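Local coordinates for protein-glutamine gamma-glutamyltransferase 2 (PDB 1G0D) that probably catalyses calcium-dependent cross-linking of proteins, joining peptide-bound glutamine to lysine or other primary amines, at residues 501-511 and 522-533. Numbering follows the deposited sequence.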
loop_
_atom_site.group_PDB
_atom_site.type_symbol
_atom_site.label_atom_id
_atom_site.label_comp_id
_atom_site.label_asym_id
_atom_site.label_seq_id
_atom_site.Cartn_x
_atom_site.Cartn_y
_atom_site.Cartn_z
ATOM N N ASP A 501 37.352 -30.259 -18.104
ATOM C CA ASP A 501 37.706 -28.840 -17.959
ATOM C C ASP A 501 36.917 -27.966 -18.907
ATOM O O ASP A 501 36.651 -28.366 -20.033
ATOM C CB ASP A 501 39.178 -28.651 -18.249
ATOM C CG ASP A 501 40.009 -28.742 -17.018
ATOM O OD1 ASP A 501 39.644 -29.543 -16.128
ATOM O OD2 ASP A 501 41.017 -28.006 -16.933
ATOM N N ALA A 502 36.569 -26.758 -18.475
ATOM C CA ALA A 502 35.755 -25.894 -19.308
ATOM C C ALA A 502 36.294 -24.512 -19.417
ATOM O O ALA A 502 36.509 -23.833 -18.424
ATOM C CB ALA A 502 34.381 -25.835 -18.767
ATOM N N HIS A 503 36.498 -24.083 -20.642
ATOM C CA HIS A 503 37.022 -22.754 -20.881
ATOM C C HIS A 503 35.881 -21.900 -21.423
ATOM O O HIS A 503 35.204 -22.293 -22.367
ATOM C CB HIS A 503 38.183 -22.829 -21.895
ATOM C CG HIS A 503 38.744 -24.214 -22.100
ATOM N ND1 HIS A 503 39.705 -24.760 -21.273
ATOM C CD2 HIS A 503 38.513 -25.140 -23.062
ATOM C CE1 HIS A 503 40.042 -25.955 -21.717
ATOM N NE2 HIS A 503 39.334 -26.212 -22.803
ATOM N N ALA A 504 35.653 -20.738 -20.828
ATOM C CA ALA A 504 34.566 -19.885 -21.286
ATOM C C ALA A 504 34.900 -18.393 -21.168
ATOM O O ALA A 504 35.944 -18.001 -20.637
ATOM C CB ALA A 504 33.276 -20.225 -20.518
ATOM N N GLN A 505 34.021 -17.561 -21.705
ATOM C CA GLN A 505 34.239 -16.129 -21.672
ATOM C C GLN A 505 33.299 -15.553 -20.653
ATOM O O GLN A 505 32.087 -15.717 -20.757
ATOM C CB GLN A 505 33.943 -15.524 -23.042
ATOM C CG GLN A 505 34.639 -14.192 -23.317
ATOM C CD GLN A 505 36.111 -14.362 -23.620
ATOM O OE1 GLN A 505 36.516 -15.335 -24.269
ATOM N NE2 GLN A 505 36.926 -13.415 -23.150
ATOM N N LEU A 506 33.860 -14.843 -19.692
ATOM C CA LEU A 506 33.089 -14.280 -18.613
ATOM C C LEU A 506 32.965 -12.763 -18.654
ATOM O O LEU A 506 33.897 -12.041 -18.306
ATOM C CB LEU A 506 33.750 -14.720 -17.309
ATOM C CG LEU A 506 33.112 -14.718 -15.920
ATOM C CD1 LEU A 506 33.830 -13.706 -15.043
ATOM C CD2 LEU A 506 31.646 -14.439 -16.000
ATOM N N THR A 507 31.803 -12.272 -19.056
ATOM C CA THR A 507 31.561 -10.834 -19.086
ATOM C C THR A 507 30.816 -10.361 -17.829
ATOM O O THR A 507 29.804 -10.942 -17.455
ATOM C CB THR A 507 30.698 -10.463 -20.286
ATOM O OG1 THR A 507 31.257 -11.032 -21.478
ATOM C CG2 THR A 507 30.588 -8.950 -20.401
ATOM N N MET A 508 31.297 -9.302 -17.190
ATOM C CA MET A 508 30.643 -8.765 -15.998
ATOM C C MET A 508 30.448 -7.263 -16.100
ATOM O O MET A 508 31.336 -6.552 -16.557
ATOM C CB MET A 508 31.477 -9.042 -14.764
ATOM C CG MET A 508 32.187 -10.339 -14.795
ATOM S SD MET A 508 33.409 -10.225 -13.498
ATOM C CE MET A 508 34.906 -10.805 -14.337
ATOM N N LEU A 509 29.281 -6.771 -15.701
ATOM C CA LEU A 509 29.019 -5.332 -15.726
ATOM C C LEU A 509 28.371 -4.936 -14.433
ATOM O O LEU A 509 27.692 -5.720 -13.803
ATOM C CB LEU A 509 28.027 -4.917 -16.803
ATOM C CG LEU A 509 27.790 -5.466 -18.204
ATOM C CD1 LEU A 509 27.369 -6.940 -18.195
ATOM C CD2 LEU A 509 26.678 -4.577 -18.812
ATOM N N ALA A 510 28.531 -3.686 -14.061
ATOM C CA ALA A 510 27.923 -3.197 -12.856
ATOM C C ALA A 510 27.422 -1.808 -13.233
ATOM O O ALA A 510 28.217 -0.927 -13.582
ATOM C CB ALA A 510 28.950 -3.137 -11.771
ATOM N N MET A 511 26.104 -1.624 -13.196
ATOM C CA MET A 511 25.497 -0.347 -13.562
ATOM C C MET A 511 24.526 0.049 -12.484
ATOM O O MET A 511 23.934 -0.818 -11.869
ATOM C CB MET A 511 24.717 -0.500 -14.852
ATOM C CG MET A 511 23.343 -1.071 -14.614
ATOM S SD MET A 511 22.733 -2.073 -15.981
ATOM C CE MET A 511 24.215 -3.084 -16.242
ATOM N N GLU A 522 26.308 3.179 -15.939
ATOM C CA GLU A 522 27.150 1.989 -16.094
ATOM C C GLU A 522 28.506 2.242 -15.421
ATOM O O GLU A 522 29.476 2.605 -16.090
ATOM C CB GLU A 522 27.334 1.681 -17.590
ATOM C CG GLU A 522 28.543 0.816 -17.950
ATOM C CD GLU A 522 28.329 -0.667 -17.687
ATOM O OE1 GLU A 522 27.390 -1.277 -18.265
ATOM O OE2 GLU A 522 29.123 -1.224 -16.894
ATOM N N CYS A 523 28.581 2.047 -14.101
ATOM C CA CYS A 523 29.831 2.307 -13.392
ATOM C C CYS A 523 30.942 1.249 -13.460
ATOM O O CYS A 523 31.708 1.108 -12.497
ATOM C CB CYS A 523 29.571 2.678 -11.925
ATOM S SG CYS A 523 28.302 1.747 -11.137
ATOM N N GLN A 524 30.999 0.510 -14.580
ATOM C CA GLN A 524 32.046 -0.471 -14.885
ATOM C C GLN A 524 31.678 -1.831 -15.411
ATOM O O GLN A 524 30.789 -2.493 -14.916
ATOM C CB GLN A 524 33.023 -0.637 -13.729
ATOM C CG GLN A 524 32.773 -1.764 -12.795
ATOM C CD GLN A 524 33.753 -1.714 -11.647
ATOM O OE1 GLN A 524 34.536 -2.645 -11.451
ATOM N NE2 GLN A 524 33.733 -0.610 -10.886
ATOM N N ARG A 525 32.435 -2.234 -16.423
ATOM C CA ARG A 525 32.272 -3.495 -17.139
ATOM C C ARG A 525 33.633 -4.229 -17.178
ATOM O O ARG A 525 34.661 -3.649 -16.818
ATOM C CB ARG A 525 31.776 -3.153 -18.535
ATOM C CG ARG A 525 31.609 -4.289 -19.464
ATOM C CD ARG A 525 31.471 -3.726 -20.856
ATOM N NE ARG A 525 30.162 -3.134 -21.068
ATOM C CZ ARG A 525 29.208 -3.708 -21.785
ATOM N NH1 ARG A 525 28.044 -3.095 -21.927
ATOM N NH2 ARG A 525 29.421 -4.895 -22.357
ATOM N N LYS A 526 33.665 -5.489 -17.610
ATOM C CA LYS A 526 34.931 -6.235 -17.618
ATOM C C LYS A 526 34.712 -7.633 -18.171
ATOM O O LYS A 526 33.790 -8.316 -17.761
ATOM C CB LYS A 526 35.443 -6.317 -16.176
ATOM C CG LYS A 526 36.670 -7.164 -15.887
ATOM C CD LYS A 526 36.879 -7.171 -14.352
ATOM C CE LYS A 526 38.117 -7.931 -13.882
ATOM N NZ LYS A 526 37.779 -8.858 -12.745
ATOM N N THR A 527 35.543 -8.054 -19.113
ATOM C CA THR A 527 35.415 -9.397 -19.669
ATOM C C THR A 527 36.688 -10.176 -19.425
ATOM O O THR A 527 37.778 -9.679 -19.666
ATOM C CB THR A 527 35.148 -9.381 -21.157
ATOM O OG1 THR A 527 33.776 -9.039 -21.373
ATOM C CG2 THR A 527 35.405 -10.751 -21.752
ATOM N N ILE A 528 36.542 -11.401 -18.945
ATOM C CA ILE A 528 37.682 -12.236 -18.645
ATOM C C ILE A 528 37.566 -13.527 -19.384
ATOM O O ILE A 528 36.483 -13.907 -19.820
ATOM C CB ILE A 528 37.749 -12.549 -17.127
ATOM C CG1 ILE A 528 39.097 -12.103 -16.577
ATOM C CG2 ILE A 528 37.540 -14.047 -16.859
ATOM C CD1 ILE A 528 39.372 -10.619 -16.732
ATOM N N SER A 529 38.697 -14.192 -19.546
ATOM C CA SER A 529 38.699 -15.491 -20.187
ATOM C C SER A 529 38.949 -16.428 -19.033
ATOM O O SER A 529 39.838 -16.211 -18.199
ATOM C CB SER A 529 39.793 -15.605 -21.237
ATOM O OG SER A 529 39.232 -15.413 -22.528
ATOM N N VAL A 530 38.157 -17.480 -18.991
ATOM C CA VAL A 530 38.226 -18.386 -17.882
ATOM C C VAL A 530 38.349 -19.854 -18.275
ATOM O O VAL A 530 37.829 -20.276 -19.322
ATOM C CB VAL A 530 36.943 -18.126 -17.005
ATOM C CG1 VAL A 530 36.054 -19.342 -16.910
ATOM C CG2 VAL A 530 37.341 -17.636 -15.661
ATOM N N THR A 531 39.109 -20.610 -17.484
ATOM C CA THR A 531 39.161 -22.063 -17.689
ATOM C C THR A 531 38.991 -22.616 -16.296
ATOM O O THR A 531 39.866 -22.488 -15.438
ATOM C CB THR A 531 40.468 -22.620 -18.323
ATOM O OG1 THR A 531 40.279 -24.026 -18.586
ATOM C CG2 THR A 531 41.674 -22.401 -17.406
ATOM N N VAL A 532 37.814 -23.163 -16.050
ATOM C CA VAL A 532 37.529 -23.699 -14.762
ATOM C C VAL A 532 37.479 -25.198 -14.884
ATOM O O VAL A 532 36.769 -25.761 -15.700
ATOM C CB VAL A 532 36.233 -23.138 -14.236
ATOM C CG1 VAL A 532 36.058 -23.571 -12.794
ATOM C CG2 VAL A 532 36.268 -21.624 -14.332
ATOM N N PRO A 533 38.276 -25.868 -14.070
ATOM C CA PRO A 533 38.435 -27.310 -13.993
ATOM C C PRO A 533 37.269 -28.067 -13.421
ATOM O O PRO A 533 36.500 -27.529 -12.629
ATOM C CB PRO A 533 39.674 -27.483 -13.136
ATOM C CG PRO A 533 40.242 -26.077 -12.955
ATOM C CD PRO A 533 39.136 -25.158 -13.112
#
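Strands 502-511 and 525-532 form an antiparallel beta hairpin in the first of the two C-terminal beta domains of the transglutaminase fold, with strand 525-532 at the outer edge of its sheet. Paired backbone bonds join Ala502 with Val532, Ala504 with Val530 and Leu506 with Ile528, the Leu506 N to Ile528 O bond measuring 2.8 Å; near the turn, Ala510 N donates to Gln524 O. The other edge of strand 502-511 bonds to strand 558-566.

On one face, polar side chains meet at the non-hydrogen-bonded pairs. Thr531 OG1, anti to its own backbone N (chi1 -174°), lies at the edge of the His503 ring, 2.8 Å from ND1 in a hydrogen bond. Gln505 bends at chi2 (75°) and swings its amide across to the partner strand, where NE2 makes a weak bond of 3.1 Å to Ser529 OG and lies 3.4 Å from the methyl CG2 of Thr527. Replacing Gln505 with alanine would probably cost Ser529 OG this amide partner and uncover the Thr527 methyl. Farther along, Leu509 CD2 sits over one face of the Arg525 guanidinium, 3.7 Å from NH1, while Glu317 forms a salt bridge with Arg525 NH1 and the backbone carbonyl of Arg315 accepts a hydrogen bond from NH2.

The opposite face packs against strand 536-544. Here Leu506 CB touches Ile528 CG2 at 3.9 Å, and Met508 runs alongside Lys526, whose ammonium is salt-bridged to Glu540; the methyl CE of Met508 ends 3.8 Å from Lys526 NZ.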